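Local coordinates for protein putative hydroxymethylglutaryl-CoA synthase (Streptococcus mutans, PDB 3SQZ) that binds coenzyme A and probably acts as a hydroxymethylglutaryl-CoA synthase, condensing acetyl-CoA with acetoacetyl-CoA on a thiolase fold, at residues L110-S115 against A171-K176; I42-S47 against G190-L195. All blocks are in the same frame, centred on the assembly; numbering follows the deposited sequence. Where two conformers were deposited one is given.

Interaction 1: L110-S115 against A171-K176; sequences LATESS and ASDIAK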
loop_
_atom_site.group_PDB
_atom_site.type_symbol
_atom_site.label_atom_id
_atom_site.label_comp_id
_atom_site.label_asym_id
_atom_site.label_seq_id
_atom_site.Cartn_x
_atom_site.Cartn_y
_atom_site.Cartn_z
ATOM N N LEU A 110 -3.429 8.343 -8.479
ATOM C CA LEU A 110 -2.369 8.101 -7.509
ATOM C C LEU A 110 -2.880 8.413 -6.114
ATOM O O LEU A 110 -3.197 9.569 -5.816
ATOM C CB LEU A 110 -1.159 8.980 -7.821
ATOM C CG LEU A 110 -0.048 8.952 -6.762
ATOM C CD1 LEU A 110 0.544 7.560 -6.570
ATOM C CD2 LEU A 110 1.035 9.967 -7.110
ATOM N N ALA A 111 -2.981 7.383 -5.282
ATOM C CA ALA A 111 -3.263 7.536 -3.859
ATOM C C ALA A 111 -1.931 7.611 -3.124
ATOM O O ALA A 111 -1.079 6.734 -3.299
ATOM C CB ALA A 111 -4.081 6.353 -3.366
ATOM N N THR A 112 -1.730 8.669 -2.343
ATOM C CA THR A 112 -0.469 8.838 -1.646
ATOM C C THR A 112 -0.619 9.843 -0.518
ATOM O O THR A 112 -1.513 10.696 -0.550
ATOM C CB THR A 112 0.663 9.307 -2.612
ATOM O OG1 THR A 112 1.923 9.271 -1.938
ATOM C CG2 THR A 112 0.415 10.734 -3.119
ATOM N N GLU A 113 0.271 9.745 0.466
ATOM C CA GLU A 113 0.488 10.825 1.422
ATOM C C GLU A 113 1.954 11.251 1.407
ATOM O O GLU A 113 2.427 11.905 2.338
ATOM C CB GLU A 113 0.013 10.447 2.833
ATOM C CG GLU A 113 0.634 9.180 3.388
ATOM C CD GLU A 113 0.287 8.942 4.845
ATOM O OE1 GLU A 113 0.789 9.704 5.696
ATOM O OE2 GLU A 113 -0.483 7.987 5.136
ATOM N N SER A 114 2.646 10.910 0.318
ATOM C CA SER A 114 4.071 11.206 0.157
ATOM C C SER A 114 4.297 12.050 -1.097
ATOM O O SER A 114 5.278 11.865 -1.824
ATOM C CB SER A 114 4.866 9.896 0.031
ATOM O OG SER A 114 4.659 9.049 1.153
ATOM N N SER A 115 3.387 12.984 -1.354
ATOM C CA SER A 115 3.438 13.765 -2.586
ATOM C C SER A 115 4.705 14.593 -2.721
ATOM O O SER A 115 5.324 14.986 -1.725
ATOM C CB SER A 115 2.211 14.669 -2.697
ATOM O OG SER A 115 2.167 15.622 -1.652
ATOM N N ALA A 171 -1.092 3.006 -5.427
ATOM C CA ALA A 171 -1.040 3.311 -4.002
ATOM C C ALA A 171 0.426 3.264 -3.619
ATOM O O ALA A 171 0.987 2.175 -3.439
ATOM C CB ALA A 171 -1.823 2.286 -3.220
ATOM N N SER A 172 1.048 4.439 -3.523
ATOM C CA SER A 172 2.500 4.547 -3.464
ATOM C C SER A 172 2.899 5.489 -2.343
ATOM O O SER A 172 2.346 6.576 -2.219
ATOM C CB SER A 172 3.024 5.084 -4.788
ATOM O OG SER A 172 4.434 5.148 -4.765
ATOM N N ASP A 173 3.867 5.078 -1.528
ATOM C CA ASP A 173 4.222 5.858 -0.347
ATOM C C ASP A 173 5.587 5.460 0.188
ATOM O O ASP A 173 6.059 4.327 -0.011
ATOM C CB ASP A 173 3.181 5.671 0.766
ATOM C CG ASP A 173 2.038 6.677 0.693
ATOM O OD1 ASP A 173 0.867 6.244 0.634
ATOM O OD2 ASP A 173 2.312 7.896 0.743
ATOM N N ILE A 174 6.192 6.406 0.900
ATOM C CA ILE A 174 7.408 6.169 1.657
ATOM C C ILE A 174 7.123 6.620 3.081
ATOM O O ILE A 174 6.897 7.809 3.336
ATOM C CB ILE A 174 8.595 6.932 1.060
ATOM C CG1 ILE A 174 8.900 6.376 -0.332
ATOM C CG2 ILE A 174 9.815 6.816 1.964
ATOM C CD1 ILE A 174 9.858 7.215 -1.133
ATOM N N ALA A 175 7.099 5.653 3.996
ATOM C CA ALA A 175 6.807 5.924 5.393
ATOM C C ALA A 175 8.107 6.274 6.101
ATOM O O ALA A 175 8.993 5.436 6.258
ATOM C CB ALA A 175 6.124 4.738 6.036
ATOM N N LYS A 176 8.205 7.536 6.509
ATOM C CA LYS A 176 9.433 8.121 7.020
ATOM C C LYS A 176 9.074 8.889 8.287
ATOM O O LYS A 176 8.327 9.875 8.223
ATOM C CB LYS A 176 10.014 9.039 5.936
ATOM C CG LYS A 176 11.332 9.696 6.266
ATOM C CD LYS A 176 11.900 10.462 5.070
ATOM C CE LYS A 176 12.247 9.521 3.923
ATOM N NZ LYS A 176 12.835 10.237 2.753
#

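Interaction 2: I42-S47 against G190-L195; sequences IGFTSS and GSIAML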
loop_
_atom_site.group_PDB
_atom_site.type_symbol
_atom_site.label_atom_id
_atom_site.label_comp_id
_atom_site.label_asym_id
_atom_site.label_seq_id
_atom_site.Cartn_x
_atom_site.Cartn_y
_atom_site.Cartn_z
ATOM N N ILE A 42 -2.547 -7.077 -10.246
ATOM C CA ILE A 42 -1.904 -6.360 -9.153
ATOM C C ILE A 42 -0.395 -6.396 -9.354
ATOM O O ILE A 42 0.182 -7.473 -9.519
ATOM C CB ILE A 42 -2.229 -6.979 -7.771
ATOM C CG1 ILE A 42 -3.738 -7.079 -7.541
ATOM C CG2 ILE A 42 -1.567 -6.181 -6.668
ATOM C CD1 ILE A 42 -4.129 -7.899 -6.321
ATOM N N GLY A 43 0.227 -5.219 -9.361
ATOM C CA GLY A 43 1.670 -5.108 -9.428
ATOM C C GLY A 43 2.199 -4.545 -8.126
ATOM O O GLY A 43 1.489 -3.820 -7.417
ATOM N N PHE A 44 3.443 -4.882 -7.802
ATOM C CA PHE A 44 4.079 -4.337 -6.617
ATOM C C PHE A 44 5.541 -4.058 -6.879
ATOM O O PHE A 44 6.242 -4.888 -7.452
ATOM C CB PHE A 44 3.974 -5.292 -5.420
ATOM C CG PHE A 44 4.658 -4.767 -4.190
ATOM C CD1 PHE A 44 4.152 -3.652 -3.536
ATOM C CD2 PHE A 44 5.820 -5.353 -3.707
ATOM C CE1 PHE A 44 4.783 -3.139 -2.418
ATOM C CE2 PHE A 44 6.450 -4.845 -2.586
ATOM C CZ PHE A 44 5.935 -3.737 -1.942
ATOM N N THR A 45 6.004 -2.897 -6.445
ATOM C CA THR A 45 7.419 -2.519 -6.491
ATOM C C THR A 45 7.814 -1.970 -5.120
ATOM O O THR A 45 7.065 -1.180 -4.551
ATOM C CB THR A 45 7.693 -1.432 -7.588
ATOM O OG1 THR A 45 7.428 -1.977 -8.889
ATOM C CG2 THR A 45 9.138 -0.920 -7.549
ATOM N N SER A 46 8.983 -2.344 -4.622
ATOM C CA SER A 46 9.545 -1.678 -3.462
ATOM C C SER A 46 10.901 -1.103 -3.845
ATOM O O SER A 46 11.301 -1.170 -5.004
ATOM C CB SER A 46 9.613 -2.620 -2.263
ATOM O OG SER A 46 9.922 -1.913 -1.079
ATOM N N SER A 47 11.583 -0.501 -2.877
ATOM C CA SER A 47 12.910 0.035 -3.114
ATOM C C SER A 47 13.949 -1.090 -3.106
ATOM O O SER A 47 13.628 -2.263 -2.860
ATOM C CB SER A 47 13.237 1.088 -2.063
ATOM O OG SER A 47 13.034 0.550 -0.776
ATOM N N GLY A 190 7.008 1.509 -0.794
ATOM C CA GLY A 190 6.525 0.632 -1.837
ATOM C C GLY A 190 5.301 1.179 -2.524
ATOM O O GLY A 190 4.697 2.161 -2.077
ATOM N N SER A 191 4.938 0.531 -3.622
ATOM C CA SER A 191 3.752 0.904 -4.381
ATOM C C SER A 191 3.042 -0.330 -4.892
ATOM O O SER A 191 3.670 -1.245 -5.434
ATOM C CB SER A 191 4.115 1.779 -5.580
ATOM O OG SER A 191 2.964 2.059 -6.373
ATOM N N ILE A 192 1.721 -0.318 -4.747
ATOM C CA ILE A 192 0.824 -1.277 -5.365
ATOM C C ILE A 192 0.163 -0.624 -6.576
ATOM O O ILE A 192 -0.279 0.526 -6.497
ATOM C CB ILE A 192 -0.274 -1.710 -4.367
ATOM C CG1 ILE A 192 0.321 -2.638 -3.299
ATOM C CG2 ILE A 192 -1.459 -2.343 -5.089
ATOM C CD1 ILE A 192 0.527 -4.067 -3.741
ATOM N N ALA A 193 0.124 -1.340 -7.693
ATOM C CA ALA A 193 -0.651 -0.928 -8.865
ATOM C C ALA A 193 -1.794 -1.913 -9.050
ATOM O O ALA A 193 -1.587 -3.122 -8.967
ATOM C CB ALA A 193 0.227 -0.912 -10.106
ATOM N N MET A 194 -2.994 -1.404 -9.303
ATOM C CA MET A 194 -4.155 -2.245 -9.575
ATOM C C MET A 194 -4.793 -1.804 -10.879
ATOM O O MET A 194 -5.079 -0.619 -11.063
ATOM C CB MET A 194 -5.161 -2.178 -8.422
ATOM C CG MET A 194 -4.626 -2.834 -7.165
ATOM S SD MET A 194 -5.643 -2.650 -5.690
ATOM C CE MET A 194 -5.361 -0.922 -5.317
ATOM N N LEU A 195 -4.981 -2.746 -11.792
ATOM C CA LEU A 195 -5.697 -2.487 -13.025
ATOM C C LEU A 195 -7.132 -2.929 -12.840
ATOM O O LEU A 195 -7.390 -4.101 -12.528
ATOM C CB LEU A 195 -5.049 -3.248 -14.172
ATOM C CG LEU A 195 -5.679 -2.970 -15.537
ATOM C CD1 LEU A 195 -5.382 -1.538 -15.999
ATOM C CD2 LEU A 195 -5.202 -3.980 -16.553
#

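Interaction 1: L110-S115 against A171-K176
Ala171 sits beside Ala111 where two neighbouring strands of the thiolase-fold sheet run parallel, their CA atoms 4.8 Å apart; both methyl groups lie on the face packed by helix 147-161. Ala171 also turns its CA-H toward Ala111 O. The next residue makes the regular sheet bond: Ser172 N donates to Ala111 O over 3.1 Å, nearly straight at 166°. On the other face Ser172 CB meets Leu110 CD1, while its hydroxyl bonds to Val85 O at the start of helix 85-94. Ser172 O lies 2.7 Å from Thr112 OG1, whose hydroxyl can donate to it, though that proton has another acceptor within reach; the same OG1 accepts from Ser114 N in an ST turn.

Beyond the backbone bond to Ala111, the side chain of Asp173 carries the contact. Its OD2 accepts Glu113 N at 2.8 Å through the syn lone pair and Ser114 OG at 2.6 Å through the anti lone pair, so one carboxylate oxygen grips two successive residues. OD1 bonds to Thr313 OG1. The bond to its N probably helps to position Glu113, the predicted proton donor/acceptor; its carboxylate plane is 87° from that of Asp173, and its side chain is about 7 Å from that of His267, also predicted to be catalytic. Farther along, Ile174 N donates to Ser114 OG at 3.1 Å; with chi1 at -57°, this hydroxyl lies beside its own backbone N and spans Asp173 OD2 and Ile174 N.

Interaction 2: I42-S47 against G190-L195
Antiparallel strand pairing joins 42-45 to 190-195, whose axes approach to 4.6 Å and run 164° apart. Gly43 and Ala193 form one hydrogen-bonded pair: Gly43 N donates to Ala193 O and Ala193 N to Gly43 O, each over 2.8 Å. The second donor stands 36° out of the carbonyl plane, whereas in the next hydrogen-bonded pair Thr45 N meets Ser191 O at 3.0 Å and Ser191 N meets Thr45 O at 2.9 Å, both nearly in line with the acceptor's C=O.

Between these two lies the non-hydrogen-bonded pair Phe44-Ile192, and beyond Gly43-Ala193 comes a second, Ile42-Met194. The strands are neighbours inside the mixed thiolase-fold sheet; Phe44, Ile192 and Met194 on this face meet helix 315-326. With CG anti to the backbone N (chi1 178°), the Phe44 ring leans across the strand obliquely: CD1 comes 3.1 Å from Ser191 O and 3.7 Å from Ile192 CD1. Ile192 CG2 faces Ile42 CG2 at 4.2 Å. Thr45, Ser191 and Ala193 occupy the other face, against helix 85-94, where Ser191 OG bonds to Ser92 OG. At the end of the pairing Gly190 CA passes 3.3 Å from Thr45 O, and Ser46 OG turns to Ala189 O.

How the interactions relate
Both contacts are buried, their centres 12 Å apart in one sheet, and they meet directly: strands 166-175 and 188-198 are neighbours, with probable hydrogen bonds from Ala171 N to Ile192 O (2.8 Å) and from Gly190 N to Asp173 O (3.1 Å). Interaction 1 is nested within the chain loop that interaction 2 closes. Helix 85-94 packs against residues of both, touching Ser172 in one and Ser191 in the other. Their chemistry diverges with position. Interaction 2 is regular antiparallel pairing, with apolar side chains on one face; interaction 1 has a single parallel bridge, then side-chain bonds from Asp173 to the residues that follow the bridge, among them the predicted catalytic glutamate.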